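Local coordinates for tailspike protein (PDB 6E1R), which probably recognises and cleaves the capsular polysaccharide of the Acinetobacter host, working as the trimeric tailspike of the phage, at residues A[336-341]-A[362-367]; A[283-288]-A[308-313]; A[32-37]-A[50-55]; A[44-49]-A[80-85]; A[481-486]-A[506-511]. All coordinates share one frame; numbering follows the deposited sequence.

Contact 1: A[336-341]-A[362-367]; sequences GIHMNR and GCYGQL
Ile337 and Met339 share the backbone of Tyr364 between them. Tyr364 N donates to Ile337 O at 3.1 Å, and Tyr364 O accepts from Met339 N at 2.6 Å, which uses both main-chain polar groups of the tyrosine. Each of these carbonyls also meets a CA-H, that of Cys363 at Ile337 O and that of His338 at Tyr364 O. Arg341 N donates to Gln366 O at 2.6 Å. Between these bonds Gly365 lays its CA 3.2 Å from Met339 O, and its positive phi suits glycine. His338 and Tyr364 both carry CG anti to the backbone N (chi1 -172° and -175°), and their side chains run side by side. His338 CE1 comes to the edge of the tyrosine, 3.7 Å from Tyr364 CD1, while Tyr364 O lies over one face of the imidazole. The histidine is satisfied across the trimer interface, ND1 being hydrogen-bonded to Ser299 of the second subunit. Apolar Cys363 SG rests 4.1 Å from Ile337 CB. Strand 306-309 and the residue after it flank 336-341, through backbone bonds of His338 to Gly306 and Ile308 and of Asn340 to Ala310; strand 392-395 packs on Cys363, Gln366 and Leu367, and Asn391 OD1, just before it, accepts from Cys363 N.

Contact 2: A[283-288]-A[308-313]; sequences LEQNLC and IEANTS
Leu283 opens the contact by accepting a bond from Glu309 N at 3.1 Å through its carbonyl O. Its apolar side chain meets Ile308, CB to CG1 at 4.4 Å. Glu284 turns to the other face beside Glu309. In both residues CG sits between the backbone N and the carbonyl carbon (chi1 65° and 58°), and the two chains run alongside each other until Glu284 OE1 is 3.5 Å from Glu309 OE2. This like-charge approach is probably eased by Arg259, salt-bridged to Glu284 OE2. At Gln285 the backbone adopts positive phi, as does Ala310 opposite it, and the chain turns its corner; Ala310, pointing toward Gln285, brings only a methyl against its N and CG. Asn286 then meets Asn311 side by side. Asn311 OD1 is gripped twice: by Asn286 N at 2.9 Å in the carbonyl plane, and by Asn286 ND2 at 3.2 Å from above that plane. Asn286 OD1 accepts from Gly261 N, one coil earlier; Asn286 ND2 also donates to Phe258 O, and Asn311 ND2 to Pro342 O. Past the turn, a water takes the N-H of Ser313 at 2.8 Å and donates to Asn286 O, bridging the two loops where they draw apart. Asparagines aligned at the same turn of successive coils, their amides bonding to neighbouring backbone, are characteristic of parallel beta-helices, the fold of many phage tailspikes.

Contact 3: A[32-37]-A[50-55]; sequences GQVVLM and HFKYDS
Val35 and Phe51 form the hydrogen-bonded pair of an antiparallel beta hairpin, made of strands 34-37 and 49-53, in the N-terminal part of this tailspike fragment. Val35 N donates to Phe51 O at 2.9 Å and Phe51 N returns a bond to Val35 O at 3.0 Å, so both backbones are satisfied at this pair. Tyr53 N continues the pattern by donating to Gln33 O. At the end, Gly32, at the positive phi that favours glycine, adds a weak bond from its N to Tyr53 O. The non-hydrogen-bonded pairs, Val34 with Lys52 and Leu36 with His50, put their side chains on one face, and this face meets the other chains of the trimer. The aliphatic part of Lys52 crosses Val34, with Lys52 CB 4.0 Å from Val34 CG2. Its NZ reaches Thr38 of the third subunit; a lysine suits the spot because its stem can pack while its charged end finds a partner. Leu36 CD1 abuts the imidazole edge of His50 in the ring plane. Leu36 also packs on His50 of the second subunit, and His50 on Leu36 of the third. Val35 and Phe51 occupy the other face with Trp70 and Leu24, an apolar interior to which a beta-branched residue and a broad ring are well fitted. Val35 CG1 touches Phe51 CB at 3.8 Å. Met37, a selenomethionine in the crystal, makes an oblique Met-aromatic contact, SE 5.0 Å from the centroid of the Phe51 ring; a bend at chi3 (73°) sets Met37 CE 3.5 Å from Phe51 CE1.

Contact 4: A[44-49]-A[80-85]; sequences QYMGGD and TVSACG
Gly47 and Ser82 make the close part of this small contact between two loops. Ser82 CB lies 3.4 Å from Gly47 N, and Gly47 CA comes to 3.7 Å from Ala83 N, so backbone packs directly on the start of the short 3-10 turn. The positive phi of Gly47 is one that glycine favours, and a CB here would point at Ser82 O, so glycine permits the close approach. Met46 adds its CB, 3.6 Å from Ser82 OG, before the contact thins. Its CG is anti to the carbonyl carbon (chi1 -64°), and the extended chain of this partly exposed selenomethionine then runs past the segment to pack on Asp114. Thr80 is looser too, its OG1 4.3 Å from Gly47 CA, and Ala83 offers only a methyl, 4.2 Å from Gly47 O. The hydroxyls find their partners outside the opposing segment. Thr80 OG1 accepts from Ala83 N at 3.2 Å in an ST motif, and Ser82 OG is hydrogen-bonded to Asp114, just after strand 111-113 at the start of the parallel beta-helix. The contact thus joins the loop of the N-terminal hairpin to the start of the beta-helix domain by van der Waals packing, which depends on close fit rather than on directed bonds.

Contact 5: A[481-486]-A[506-511]; sequences GTNSAV and AGLTSG
Val486 lays its CG2 against the methyl of Ala506, CG2 to CB at 3.6 Å, on one face of an antiparallel beta hairpin formed by strands 484-494 and 497-507. Strand 497-507 is the outermost of the five-stranded C-terminal sheet within this chain. The two residues form a hydrogen-bonded pair: Val486 N donates to Ala506 O at 2.9 Å, nearly straight at 168°, and Ala506 N donates back to Val486 O. The small methyl of Ala506 leaves room for the branched valine. Next come Ala485 and Gly507, a non-hydrogen-bonded pair with CA atoms 4.4 Å apart; Gly507 has positive phi, and a CB there would run into Ser484 O, so glycine suits the place. Leu508 is the centre of an inverse gamma turn, closed by a weak bond from Thr509 N to Gly507 O, and its own N makes a weak bond to Ser484 O. The turn brings Thr509 CG2 to 3.8 Å from Ala485 CB. Ser484 OG bonds to Asn471 ND2 and to Thr492 of the second subunit, so the hairpin also takes part in the trimer interface. Asn483 ND2 is held by Ser515 O, while Leu508, crossing the asparagine, places its CD1 3.5 Å from Asn483 OD1.

In the fold
From the N terminus, contact 3 closes the hairpin 34-53. Contact 4 crosses it: 44-49 lies in the hairpin's own loop, yet pairs with 80-85 beyond the second strand. The two touch where Met37 N meets Asp49 O; contact 4 itself ties the N-terminal sheet to the start of the beta-helix. Contacts 2 and 1 follow in series, each closing about one coil of the beta-helix. They are neighbours in it, with backbone bonds between strands 306-309 and 331-338 joining them. Contact 5 closes a separate hairpin in the C-terminal sheet, its centre about 111 Å from that of contact 3. Contacts 1, 3, 4 and 5 also meet other subunits.

Contact 1: A[336-341]-A[362-367]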
# COMPACT_ATOMS: atom_id res chain seq x y z
N GLY A 336 0.25 8.79 3.11
CA GLY A 336 0.98 9.61 2.17
C GLY A 336 0.10 10.36 1.19
O GLY A 336 0.31 10.27 -0.03
N ILE A 337 -0.87 11.11 1.70
CA ILE A 337 -1.83 11.83 0.87
C ILE A 337 -1.44 13.30 0.84
O ILE A 337 -1.14 13.90 1.88
CB ILE A 337 -3.26 11.66 1.39
CG1 ILE A 337 -3.55 10.18 1.65
CG2 ILE A 337 -4.26 12.23 0.41
CD1 ILE A 337 -3.38 9.30 0.43
N HIS A 338 -1.44 13.89 -0.36
CA HIS A 338 -1.21 15.32 -0.51
C HIS A 338 -2.53 16.04 -0.29
O HIS A 338 -3.47 15.89 -1.09
CB HIS A 338 -0.63 15.63 -1.89
CG HIS A 338 -0.18 17.05 -2.05
ND1 HIS A 338 1.12 17.44 -1.86
CD2 HIS A 338 -0.87 18.17 -2.38
CE1 HIS A 338 1.23 18.74 -2.06
NE2 HIS A 338 0.03 19.21 -2.38
N MSE A 339 -2.63 16.81 0.79
CA MSE A 339 -3.90 17.41 1.18
C MSE A 339 -3.82 18.93 1.35
O MSE A 339 -3.75 19.43 2.47
CB MSE A 339 -4.42 16.78 2.47
CG MSE A 339 -4.70 15.29 2.34
SE MSE A 339 -5.23 14.47 4.03
CE MSE A 339 -7.01 13.86 3.53
N ASN A 340 -3.84 19.65 0.23
CA ASN A 340 -3.85 21.11 0.23
C ASN A 340 -5.30 21.57 0.29
O ASN A 340 -5.99 21.64 -0.73
CB ASN A 340 -3.14 21.65 -1.01
CG ASN A 340 -2.97 23.15 -0.97
OD1 ASN A 340 -3.15 23.78 0.07
ND2 ASN A 340 -2.61 23.73 -2.11
N ARG A 341 -5.78 21.90 1.50
CA ARG A 341 -7.17 22.27 1.72
C ARG A 341 -8.12 21.16 1.29
O ARG A 341 -8.87 21.32 0.32
CB ARG A 341 -7.54 23.58 1.01
CG ARG A 341 -6.70 24.78 1.41
CD ARG A 341 -7.05 25.98 0.54
NE ARG A 341 -7.15 27.21 1.32
CZ ARG A 341 -6.15 28.06 1.54
NH1 ARG A 341 -4.94 27.83 1.04
NH2 ARG A 341 -6.37 29.15 2.26
N GLY A 362 2.49 10.50 7.04
CA GLY A 362 3.26 11.24 6.06
C GLY A 362 2.46 12.18 5.18
O GLY A 362 2.95 12.56 4.11
N CYS A 363 1.26 12.57 5.59
CA CYS A 363 0.46 13.47 4.78
C CYS A 363 1.09 14.86 4.73
O CYS A 363 1.87 15.26 5.61
CB CYS A 363 -0.97 13.56 5.33
SG CYS A 363 -1.86 11.99 5.28
N TYR A 364 0.74 15.61 3.69
CA TYR A 364 1.39 16.88 3.40
C TYR A 364 0.38 17.83 2.77
O TYR A 364 -0.28 17.48 1.79
CB TYR A 364 2.58 16.67 2.45
CG TYR A 364 3.40 17.91 2.17
CD1 TYR A 364 3.05 18.78 1.14
CD2 TYR A 364 4.54 18.20 2.91
CE1 TYR A 364 3.80 19.91 0.87
CE2 TYR A 364 5.30 19.32 2.65
CZ TYR A 364 4.93 20.17 1.62
OH TYR A 364 5.68 21.29 1.36
N GLY A 365 0.25 19.03 3.34
CA GLY A 365 -0.62 20.03 2.78
C GLY A 365 -0.92 21.13 3.78
O GLY A 365 -0.26 21.26 4.82
N GLN A 366 -1.93 21.92 3.45
CA GLN A 366 -2.36 23.07 4.25
C GLN A 366 -3.84 22.91 4.59
O GLN A 366 -4.63 22.49 3.74
CB GLN A 366 -2.12 24.38 3.50
CG GLN A 366 -2.65 25.62 4.20
CD GLN A 366 -2.38 26.89 3.42
OE1 GLN A 366 -3.16 27.27 2.55
NE2 GLN A 366 -1.27 27.55 3.74
N LEU A 367 -4.20 23.24 5.82
CA LEU A 367 -5.53 22.99 6.35
C LEU A 367 -6.29 24.29 6.59
O LEU A 367 -5.75 25.22 7.20
CB LEU A 367 -5.45 22.19 7.65
CG LEU A 367 -4.92 20.76 7.52
CD1 LEU A 367 -4.86 20.08 8.88
CD2 LEU A 367 -5.77 19.96 6.55

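Contact 2: A[283-288]-A[308-313]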
# COMPACT_ATOMS: atom_id res chain seq x y z
N LEU A 283 -8.80 13.24 -5.70
CA LEU A 283 -10.09 13.81 -5.31
C LEU A 283 -9.89 15.30 -5.09
O LEU A 283 -9.50 15.72 -3.99
CB LEU A 283 -10.66 13.13 -4.06
CG LEU A 283 -11.16 11.68 -4.15
CD1 LEU A 283 -10.01 10.68 -4.24
CD2 LEU A 283 -12.06 11.36 -2.96
N GLU A 284 -10.14 16.11 -6.12
CA GLU A 284 -9.89 17.54 -6.03
C GLU A 284 -10.95 18.31 -6.79
O GLU A 284 -11.66 17.78 -7.65
CB GLU A 284 -8.49 17.90 -6.56
CG GLU A 284 -8.28 17.64 -8.04
CD GLU A 284 -6.95 18.17 -8.54
OE1 GLU A 284 -6.61 19.33 -8.21
OE2 GLU A 284 -6.23 17.43 -9.25
N GLN A 285 -11.06 19.60 -6.44
CA GLN A 285 -11.90 20.56 -7.15
C GLN A 285 -13.38 20.19 -7.10
O GLN A 285 -14.14 20.50 -8.02
CB GLN A 285 -11.44 20.74 -8.60
CG GLN A 285 -10.02 21.26 -8.73
CD GLN A 285 -9.58 21.41 -10.17
OE1 GLN A 285 -10.38 21.25 -11.09
NE2 GLN A 285 -8.30 21.71 -10.37
N ASN A 286 -13.81 19.53 -6.02
CA ASN A 286 -15.20 19.17 -5.85
C ASN A 286 -15.96 20.28 -5.12
O ASN A 286 -15.37 21.15 -4.47
CB ASN A 286 -15.34 17.85 -5.10
CG ASN A 286 -14.68 16.70 -5.82
OD1 ASN A 286 -15.30 16.04 -6.66
ND2 ASN A 286 -13.41 16.44 -5.50
N LEU A 287 -17.28 20.23 -5.23
CA LEU A 287 -18.18 21.19 -4.59
C LEU A 287 -19.28 20.47 -3.83
O LEU A 287 -20.43 20.91 -3.81
CB LEU A 287 -18.77 22.15 -5.62
CG LEU A 287 -17.79 23.04 -6.37
CD1 LEU A 287 -18.51 23.92 -7.37
CD2 LEU A 287 -16.98 23.89 -5.39
N CYS A 288 -18.94 19.34 -3.22
CA CYS A 288 -19.93 18.55 -2.49
C CYS A 288 -20.44 19.32 -1.28
O CYS A 288 -19.69 20.06 -0.63
CB CYS A 288 -19.34 17.21 -2.07
SG CYS A 288 -18.76 16.19 -3.43
N ILE A 308 -6.07 14.74 -2.03
CA ILE A 308 -7.39 15.18 -1.59
C ILE A 308 -7.27 16.67 -1.29
O ILE A 308 -6.86 17.06 -0.19
CB ILE A 308 -7.89 14.41 -0.36
CG1 ILE A 308 -7.89 12.90 -0.62
CG2 ILE A 308 -9.29 14.87 0.03
CD1 ILE A 308 -8.36 12.07 0.55
N GLU A 309 -7.59 17.51 -2.28
CA GLU A 309 -7.30 18.93 -2.17
C GLU A 309 -8.37 19.73 -2.90
O GLU A 309 -9.26 19.17 -3.55
CB GLU A 309 -5.91 19.26 -2.71
CG GLU A 309 -5.68 18.87 -4.15
CD GLU A 309 -4.30 19.27 -4.65
OE1 GLU A 309 -3.45 19.64 -3.81
OE2 GLU A 309 -4.07 19.22 -5.87
N ALA A 310 -8.29 21.05 -2.77
CA ALA A 310 -9.10 22.00 -3.53
C ALA A 310 -10.60 21.76 -3.34
O ALA A 310 -11.39 21.95 -4.27
CB ALA A 310 -8.74 21.96 -5.02
N ASN A 311 -11.00 21.34 -2.15
CA ASN A 311 -12.42 21.16 -1.84
C ASN A 311 -12.85 22.15 -0.77
O ASN A 311 -13.26 21.77 0.33
CB ASN A 311 -12.69 19.72 -1.40
CG ASN A 311 -12.15 18.70 -2.38
OD1 ASN A 311 -12.43 18.77 -3.58
ND2 ASN A 311 -11.35 17.76 -1.88
N THR A 312 -12.76 23.45 -1.10
CA THR A 312 -12.92 24.49 -0.10
C THR A 312 -14.34 24.58 0.44
O THR A 312 -14.55 25.04 1.56
CB THR A 312 -12.52 25.84 -0.70
OG1 THR A 312 -12.59 25.77 -2.13
CG2 THR A 312 -11.09 26.19 -0.30
N SER A 313 -15.33 24.15 -0.34
CA SER A 313 -16.73 24.25 0.06
C SER A 313 -17.30 22.96 0.62
O SER A 313 -18.48 22.94 1.00
CB SER A 313 -17.58 24.73 -1.13
OG SER A 313 -17.07 25.94 -1.65
O HOH W 1 -15.76 22.00 -2.14
O HOH W 2 -20.81 22.88 -1.26

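Contact 3: A[32-37]-A[50-55]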
# COMPACT_ATOMS: atom_id res chain seq x y z
N GLY A 32 -21.63 -21.85 -51.13
CA GLY A 32 -20.24 -21.52 -51.31
C GLY A 32 -19.96 -20.14 -51.86
O GLY A 32 -18.82 -19.68 -51.79
N GLN A 33 -20.97 -19.45 -52.40
CA GLN A 33 -20.75 -18.14 -52.98
C GLN A 33 -20.43 -17.13 -51.90
O GLN A 33 -21.04 -17.11 -50.83
CB GLN A 33 -21.98 -17.69 -53.77
CG GLN A 33 -22.26 -18.54 -55.00
CD GLN A 33 -23.37 -17.96 -55.86
OE1 GLN A 33 -24.32 -17.36 -55.35
NE2 GLN A 33 -23.26 -18.13 -57.17
N VAL A 34 -19.45 -16.26 -52.18
CA VAL A 34 -18.98 -15.26 -51.23
C VAL A 34 -19.26 -13.89 -51.82
O VAL A 34 -19.06 -13.66 -53.02
CB VAL A 34 -17.49 -15.46 -50.91
CG1 VAL A 34 -16.75 -14.14 -50.85
CG2 VAL A 34 -17.34 -16.23 -49.60
N VAL A 35 -19.72 -12.97 -50.97
CA VAL A 35 -20.03 -11.61 -51.36
C VAL A 35 -19.33 -10.65 -50.40
O VAL A 35 -19.00 -11.01 -49.27
CB VAL A 35 -21.56 -11.36 -51.38
CG1 VAL A 35 -22.11 -11.32 -49.96
CG2 VAL A 35 -21.91 -10.09 -52.15
N LEU A 36 -19.11 -9.43 -50.87
CA LEU A 36 -18.48 -8.38 -50.08
C LEU A 36 -19.52 -7.32 -49.74
O LEU A 36 -20.11 -6.71 -50.64
CB LEU A 36 -17.30 -7.75 -50.84
CG LEU A 36 -16.74 -6.43 -50.28
CD1 LEU A 36 -16.25 -6.58 -48.85
CD2 LEU A 36 -15.63 -5.91 -51.17
N MSE A 37 -19.74 -7.10 -48.45
CA MSE A 37 -20.63 -6.04 -48.01
C MSE A 37 -19.83 -4.88 -47.44
O MSE A 37 -19.02 -5.06 -46.54
CB MSE A 37 -21.63 -6.56 -46.96
CG MSE A 37 -22.74 -5.57 -46.64
SE MSE A 37 -24.09 -6.28 -45.44
CE MSE A 37 -23.07 -6.26 -43.78
N HIS A 50 -17.49 -9.97 -45.17
CA HIS A 50 -17.73 -10.97 -46.21
C HIS A 50 -18.79 -11.95 -45.73
O HIS A 50 -18.91 -12.24 -44.54
CB HIS A 50 -16.44 -11.72 -46.56
CG HIS A 50 -15.42 -10.87 -47.26
ND1 HIS A 50 -14.16 -11.33 -47.55
CD2 HIS A 50 -15.48 -9.60 -47.71
CE1 HIS A 50 -13.48 -10.37 -48.16
NE2 HIS A 50 -14.26 -9.31 -48.27
N PHE A 51 -19.57 -12.46 -46.68
CA PHE A 51 -20.64 -13.39 -46.38
C PHE A 51 -20.58 -14.57 -47.33
O PHE A 51 -20.39 -14.40 -48.54
CB PHE A 51 -22.02 -12.72 -46.47
CG PHE A 51 -22.32 -11.79 -45.33
CD1 PHE A 51 -21.84 -10.49 -45.34
CD2 PHE A 51 -23.07 -12.21 -44.25
CE1 PHE A 51 -22.10 -9.62 -44.29
CE2 PHE A 51 -23.34 -11.35 -43.19
CZ PHE A 51 -22.85 -10.06 -43.22
N LYS A 52 -20.75 -15.77 -46.78
CA LYS A 52 -20.81 -17.00 -47.54
C LYS A 52 -22.23 -17.55 -47.45
O LYS A 52 -22.85 -17.51 -46.39
CB LYS A 52 -19.81 -18.04 -47.03
CG LYS A 52 -19.77 -19.32 -47.83
CD LYS A 52 -18.72 -20.28 -47.29
CE LYS A 52 -17.31 -19.75 -47.52
NZ LYS A 52 -16.28 -20.67 -46.97
N TYR A 53 -22.75 -18.04 -48.57
CA TYR A 53 -24.12 -18.51 -48.61
C TYR A 53 -24.23 -19.94 -48.11
O TYR A 53 -23.35 -20.77 -48.37
CB TYR A 53 -24.69 -18.41 -50.03
CG TYR A 53 -26.18 -18.63 -50.10
CD1 TYR A 53 -26.70 -19.86 -50.47
CD2 TYR A 53 -27.07 -17.61 -49.79
CE1 TYR A 53 -28.07 -20.07 -50.54
CE2 TYR A 53 -28.43 -17.80 -49.85
CZ TYR A 53 -28.93 -19.03 -50.23
OH TYR A 53 -30.29 -19.24 -50.30
N ASP A 54 -25.31 -20.23 -47.40
CA ASP A 54 -25.59 -21.56 -46.87
C ASP A 54 -27.05 -21.86 -47.16
O ASP A 54 -27.95 -21.24 -46.57
CB ASP A 54 -25.30 -21.63 -45.36
CG ASP A 54 -25.24 -23.05 -44.84
OD1 ASP A 54 -26.01 -23.91 -45.33
OD2 ASP A 54 -24.43 -23.31 -43.93
N SER A 55 -27.30 -22.82 -48.05
CA SER A 55 -28.67 -23.15 -48.43
C SER A 55 -29.44 -23.79 -47.29
O SER A 55 -30.68 -23.74 -47.29
CB SER A 55 -28.67 -24.08 -49.64
OG SER A 55 -27.96 -25.28 -49.37

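Contact 4: A[44-49]-A[80-85]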
# COMPACT_ATOMS: atom_id res chain seq x y z
N GLN A 44 -22.41 3.76 -45.75
CA GLN A 44 -21.54 3.55 -44.61
C GLN A 44 -20.50 2.48 -44.94
O GLN A 44 -20.71 1.63 -45.81
CB GLN A 44 -22.34 3.11 -43.38
CG GLN A 44 -23.39 4.11 -42.93
CD GLN A 44 -22.78 5.40 -42.39
OE1 GLN A 44 -21.64 5.41 -41.92
NE2 GLN A 44 -23.55 6.48 -42.45
N TYR A 45 -19.37 2.55 -44.24
CA TYR A 45 -18.31 1.56 -44.38
C TYR A 45 -18.17 0.68 -43.15
O TYR A 45 -17.35 -0.25 -43.16
CB TYR A 45 -16.97 2.25 -44.68
CG TYR A 45 -16.53 3.24 -43.62
CD1 TYR A 45 -15.76 2.82 -42.53
CD2 TYR A 45 -16.88 4.58 -43.69
CE1 TYR A 45 -15.35 3.72 -41.56
CE2 TYR A 45 -16.47 5.48 -42.73
CZ TYR A 45 -15.71 5.04 -41.66
OH TYR A 45 -15.30 5.94 -40.70
N MSE A 46 -18.94 0.93 -42.10
CA MSE A 46 -18.84 0.16 -40.87
C MSE A 46 -19.90 -0.93 -40.79
O MSE A 46 -20.99 -0.79 -41.33
CB MSE A 46 -18.96 1.09 -39.66
CG MSE A 46 -17.83 2.08 -39.55
SE MSE A 46 -17.93 3.13 -37.92
CE MSE A 46 -16.26 4.11 -38.08
N GLY A 47 -19.56 -2.02 -40.10
CA GLY A 47 -20.38 -3.21 -40.10
C GLY A 47 -20.23 -4.07 -41.33
O GLY A 47 -20.89 -5.12 -41.42
N GLY A 48 -19.38 -3.67 -42.27
CA GLY A 48 -19.20 -4.46 -43.47
C GLY A 48 -18.37 -5.71 -43.20
O GLY A 48 -17.54 -5.75 -42.29
N ASP A 49 -18.59 -6.73 -44.03
CA ASP A 49 -17.94 -8.01 -43.84
C ASP A 49 -18.22 -8.87 -45.07
O ASP A 49 -19.08 -8.55 -45.89
CB ASP A 49 -18.43 -8.70 -42.56
CG ASP A 49 -17.44 -9.72 -42.04
OD1 ASP A 49 -16.46 -10.03 -42.74
OD2 ASP A 49 -17.66 -10.22 -40.92
N THR A 80 -18.63 -6.09 -34.04
CA THR A 80 -18.80 -4.66 -33.84
C THR A 80 -20.28 -4.35 -33.71
O THR A 80 -21.14 -5.07 -34.24
CB THR A 80 -18.21 -3.85 -35.01
OG1 THR A 80 -18.91 -4.16 -36.22
CG2 THR A 80 -16.74 -4.17 -35.19
N VAL A 81 -20.59 -3.26 -32.99
CA VAL A 81 -21.98 -2.85 -32.83
C VAL A 81 -22.56 -2.43 -34.18
O VAL A 81 -23.77 -2.53 -34.40
CB VAL A 81 -22.11 -1.74 -31.77
CG1 VAL A 81 -21.17 -1.98 -30.61
CG2 VAL A 81 -21.89 -0.36 -32.38
N SER A 82 -21.71 -1.95 -35.09
CA SER A 82 -22.19 -1.60 -36.43
C SER A 82 -22.69 -2.83 -37.17
O SER A 82 -23.64 -2.73 -37.96
CB SER A 82 -21.08 -0.92 -37.23
OG SER A 82 -20.70 0.31 -36.64
N ALA A 83 -22.07 -3.98 -36.94
CA ALA A 83 -22.52 -5.23 -37.54
C ALA A 83 -23.81 -5.76 -36.92
O ALA A 83 -24.31 -6.79 -37.37
CB ALA A 83 -21.42 -6.29 -37.44
N CYS A 84 -24.35 -5.09 -35.90
CA CYS A 84 -25.59 -5.52 -35.26
C CYS A 84 -26.75 -4.55 -35.52
O CYS A 84 -27.78 -4.66 -34.86
CB CYS A 84 -25.38 -5.69 -33.76
SG CYS A 84 -24.13 -6.93 -33.32
N GLY A 85 -26.60 -3.63 -36.46
CA GLY A 85 -27.66 -2.72 -36.82
C GLY A 85 -27.48 -1.28 -36.37
O GLY A 85 -28.42 -0.48 -36.53

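Contact 5: A[481-486]-A[506-511]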
# COMPACT_ATOMS: atom_id res chain seq x y z
N GLY A 481 -2.36 29.53 44.81
CA GLY A 481 -2.72 29.77 46.19
C GLY A 481 -3.51 28.67 46.87
O GLY A 481 -4.02 28.89 47.97
N THR A 482 -3.62 27.50 46.24
CA THR A 482 -4.36 26.39 46.84
C THR A 482 -3.53 25.76 47.95
O THR A 482 -2.35 25.47 47.77
CB THR A 482 -4.71 25.35 45.78
OG1 THR A 482 -5.60 25.92 44.82
CG2 THR A 482 -5.36 24.13 46.42
N ASN A 483 -4.16 25.56 49.11
CA ASN A 483 -3.48 24.89 50.22
C ASN A 483 -3.10 23.47 49.81
O ASN A 483 -3.94 22.69 49.36
CB ASN A 483 -4.39 24.86 51.45
CG ASN A 483 -4.63 26.24 52.03
OD1 ASN A 483 -3.86 27.17 51.80
ND2 ASN A 483 -5.71 26.38 52.79
N SER A 484 -1.82 23.15 49.95
CA SER A 484 -1.28 21.89 49.47
C SER A 484 -0.41 21.24 50.53
O SER A 484 0.17 21.91 51.39
CB SER A 484 -0.46 22.09 48.18
OG SER A 484 0.18 20.89 47.78
N ALA A 485 -0.33 19.91 50.47
CA ALA A 485 0.53 19.14 51.35
C ALA A 485 0.93 17.86 50.64
O ALA A 485 0.13 17.26 49.92
CB ALA A 485 -0.17 18.82 52.68
N VAL A 486 2.18 17.44 50.85
CA VAL A 486 2.72 16.24 50.22
C VAL A 486 3.13 15.26 51.32
O VAL A 486 3.61 15.67 52.38
CB VAL A 486 3.91 16.55 49.29
CG1 VAL A 486 3.45 17.42 48.14
CG2 VAL A 486 5.03 17.23 50.06
N ALA A 506 5.52 17.63 53.82
CA ALA A 506 5.82 19.04 53.60
C ALA A 506 4.51 19.77 53.31
O ALA A 506 3.57 19.19 52.76
CB ALA A 506 6.81 19.24 52.45
N GLY A 507 4.47 21.04 53.69
CA GLY A 507 3.30 21.86 53.49
C GLY A 507 2.45 21.99 54.74
O GLY A 507 2.91 21.82 55.87
N LEU A 508 1.18 22.32 54.51
CA LEU A 508 0.22 22.54 55.60
C LEU A 508 -0.25 21.18 56.11
O LEU A 508 -1.30 20.66 55.73
CB LEU A 508 -0.94 23.40 55.12
CG LEU A 508 -0.52 24.70 54.42
CD1 LEU A 508 -1.74 25.46 53.93
CD2 LEU A 508 0.32 25.57 55.34
N THR A 509 0.54 20.61 57.02
CA THR A 509 0.33 19.26 57.52
C THR A 509 -0.10 19.22 58.98
O THR A 509 -0.17 18.13 59.56
CB THR A 509 1.59 18.41 57.32
OG1 THR A 509 2.70 19.05 57.98
CG2 THR A 509 1.91 18.25 55.85
N SER A 510 -0.38 20.37 59.59
CA SER A 510 -0.66 20.44 61.01
C SER A 510 -2.11 20.79 61.33
O SER A 510 -2.51 20.67 62.50
CB SER A 510 0.27 21.45 61.69
OG SER A 510 1.62 21.04 61.61
N GLY A 511 -2.90 21.22 60.35
CA GLY A 511 -4.29 21.52 60.61
C GLY A 511 -4.52 22.79 61.39
O GLY A 511 -5.49 22.87 62.16